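Local coordinates for putative epoxide hydrolase protein (Klebsiella pneumoniae subsp. pneumoniae, PDB 5BOV) that is a putative epoxide hydrolase of the alpha/beta hydrolase fold, probably a hydrolytic enzyme whose natural substrate is not established, at residues G39-D43 against F178-W183. Numbering follows the deposited sequence.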
# COMPACT_ATOMS: atom_id res chain seq x y z
N GLY A 39 2.68 -2.51 -0.49
CA GLY A 39 2.38 -2.26 -1.85
C GLY A 39 2.45 -3.50 -2.73
O GLY A 39 2.57 -4.63 -2.23
N TRP A 40 2.42 -3.24 -4.03
CA TRP A 40 2.42 -4.33 -5.08
C TRP A 40 3.82 -4.35 -5.76
O TRP A 40 4.30 -3.24 -6.14
CB TRP A 40 1.38 -4.08 -6.16
CG TRP A 40 1.41 -5.13 -7.20
CD1 TRP A 40 0.76 -6.30 -7.16
CD2 TRP A 40 2.12 -5.10 -8.43
NE1 TRP A 40 1.04 -7.04 -8.27
CE2 TRP A 40 1.88 -6.33 -9.08
CE3 TRP A 40 2.99 -4.21 -9.02
CZ2 TRP A 40 2.48 -6.66 -10.30
CZ3 TRP A 40 3.52 -4.52 -10.25
CH2 TRP A 40 3.30 -5.76 -10.87
N PRO A 41 4.43 -5.51 -5.99
CA PRO A 41 4.03 -6.82 -5.50
C PRO A 41 4.84 -7.23 -4.29
O PRO A 41 5.85 -7.95 -4.37
CB PRO A 41 4.34 -7.71 -6.73
CG PRO A 41 5.50 -7.00 -7.42
CD PRO A 41 5.59 -5.60 -6.89
N TYR A 42 4.50 -6.59 -3.17
CA TYR A 42 5.23 -6.76 -1.90
C TYR A 42 4.30 -7.33 -0.88
O TYR A 42 3.13 -7.68 -1.20
CB TYR A 42 5.84 -5.44 -1.46
CG TYR A 42 6.69 -4.79 -2.55
CD1 TYR A 42 8.03 -5.05 -2.60
CD2 TYR A 42 6.18 -3.87 -3.43
CE1 TYR A 42 8.86 -4.45 -3.57
CE2 TYR A 42 6.96 -3.26 -4.36
CZ TYR A 42 8.29 -3.54 -4.44
OH TYR A 42 9.04 -2.91 -5.39
N ASP A 43 4.73 -7.44 0.37
CA ASP A 43 3.80 -7.91 1.40
C ASP A 43 4.19 -7.38 2.79
O ASP A 43 4.99 -6.45 2.87
CB ASP A 43 3.63 -9.44 1.41
CG ASP A 43 4.76 -10.17 2.07
OD1 ASP A 43 5.83 -9.58 2.30
OD2 ASP A 43 4.58 -11.40 2.21
N PHE A 178 8.00 -12.71 -12.50
CA PHE A 178 7.49 -11.41 -12.95
C PHE A 178 7.60 -10.40 -11.79
O PHE A 178 8.20 -9.33 -11.98
CB PHE A 178 6.04 -11.52 -13.44
CG PHE A 178 5.59 -10.30 -14.20
CD1 PHE A 178 5.32 -9.11 -13.58
CD2 PHE A 178 5.46 -10.35 -15.58
CE1 PHE A 178 4.96 -7.97 -14.30
CE2 PHE A 178 5.07 -9.21 -16.29
CZ PHE A 178 4.86 -8.01 -15.67
N ALA A 179 7.19 -10.82 -10.60
CA ALA A 179 7.29 -9.90 -9.46
C ALA A 179 8.75 -9.61 -9.16
O ALA A 179 9.10 -8.48 -8.80
CB ALA A 179 6.58 -10.47 -8.23
N LYS A 180 9.63 -10.61 -9.26
CA LYS A 180 11.02 -10.34 -8.95
C LYS A 180 11.65 -9.34 -9.94
O LYS A 180 12.41 -8.48 -9.56
CB LYS A 180 11.86 -11.66 -8.94
CG LYS A 180 13.24 -11.49 -8.32
CD LYS A 180 13.92 -12.89 -8.28
CE LYS A 180 15.13 -12.88 -7.37
NZ LYS A 180 15.75 -14.22 -7.24
N PHE A 181 11.30 -9.48 -11.23
CA PHE A 181 11.74 -8.54 -12.21
C PHE A 181 11.25 -7.11 -11.90
O PHE A 181 12.03 -6.15 -11.96
CB PHE A 181 11.25 -9.04 -13.58
CG PHE A 181 11.72 -8.24 -14.75
CD1 PHE A 181 12.98 -8.44 -15.28
CD2 PHE A 181 10.92 -7.32 -15.30
CE1 PHE A 181 13.42 -7.71 -16.40
CE2 PHE A 181 11.32 -6.59 -16.37
CZ PHE A 181 12.59 -6.73 -16.90
N ILE A 182 9.99 -7.02 -11.48
CA ILE A 182 9.46 -5.76 -11.09
C ILE A 182 10.26 -5.18 -9.87
O ILE A 182 10.51 -3.98 -9.79
CB ILE A 182 7.97 -5.86 -10.78
CG1 ILE A 182 7.16 -6.12 -12.09
CG2 ILE A 182 7.47 -4.61 -10.08
CD1 ILE A 182 7.22 -5.01 -13.13
N TRP A 183 10.57 -6.01 -8.86
CA TRP A 183 11.31 -5.49 -7.74
C TRP A 183 12.63 -4.85 -8.18
O TRP A 183 13.01 -3.79 -7.72
CB TRP A 183 11.62 -6.61 -6.71
CG TRP A 183 10.61 -7.03 -5.73
CD1 TRP A 183 9.29 -7.13 -5.93
CD2 TRP A 183 10.85 -7.52 -4.40
NE1 TRP A 183 8.68 -7.60 -4.81
CE2 TRP A 183 9.62 -7.87 -3.87
CE3 TRP A 183 11.99 -7.69 -3.64
CZ2 TRP A 183 9.49 -8.40 -2.59
CZ3 TRP A 183 11.86 -8.16 -2.33
CH2 TRP A 183 10.66 -8.52 -1.84
O HOH W 1 11.70 -2.90 -5.35
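Trp183 reaches from its helix to Pro41 and Tyr42. Its CG is anti to the carbonyl carbon, beside the backbone N (chi1 -81°), which sets the indole against the loop. From CB outward, CG lies 3.8 Å from Tyr42 CE1. CD1 is 3.6 Å from Tyr42 CE1 and also touches Pro41 CD. NE1 gives a nearly straight hydrogen bond to Pro41 O (2.9 Å, 177°). The oxygen lies in the indole plane, but NE1 sits above the carbonyl plane. CE2 and CZ2 both pack against Tyr42 CD1, CE2 at 3.5 Å. The phenol and the five-membered ring form an offset stack, centroids 4.3 Å apart and planes at 26°. A water joins Tyr42 OH to Trp183 O.

Pro41 follows a cis peptide bond. Pro41 CG rests on Ala179 CB (3.7 Å) and Pro41 CD on Ile182 CG2. Trp40 CZ3 touches the same methyl at 4.0 Å.

Loop 39-43 follows strand 32-37 of the central sheet. Its Gly-Trp-Pro sequence and cis proline match the HGxP motif, which in this family usually forms part of the oxyanion hole. Trp40 N is hydrogen-bonded to Asp110 OD2, in a possible nucleophile elbow. Helix 175-186 packs over the loop beside helices 157-162 and 194-201, as in related caps.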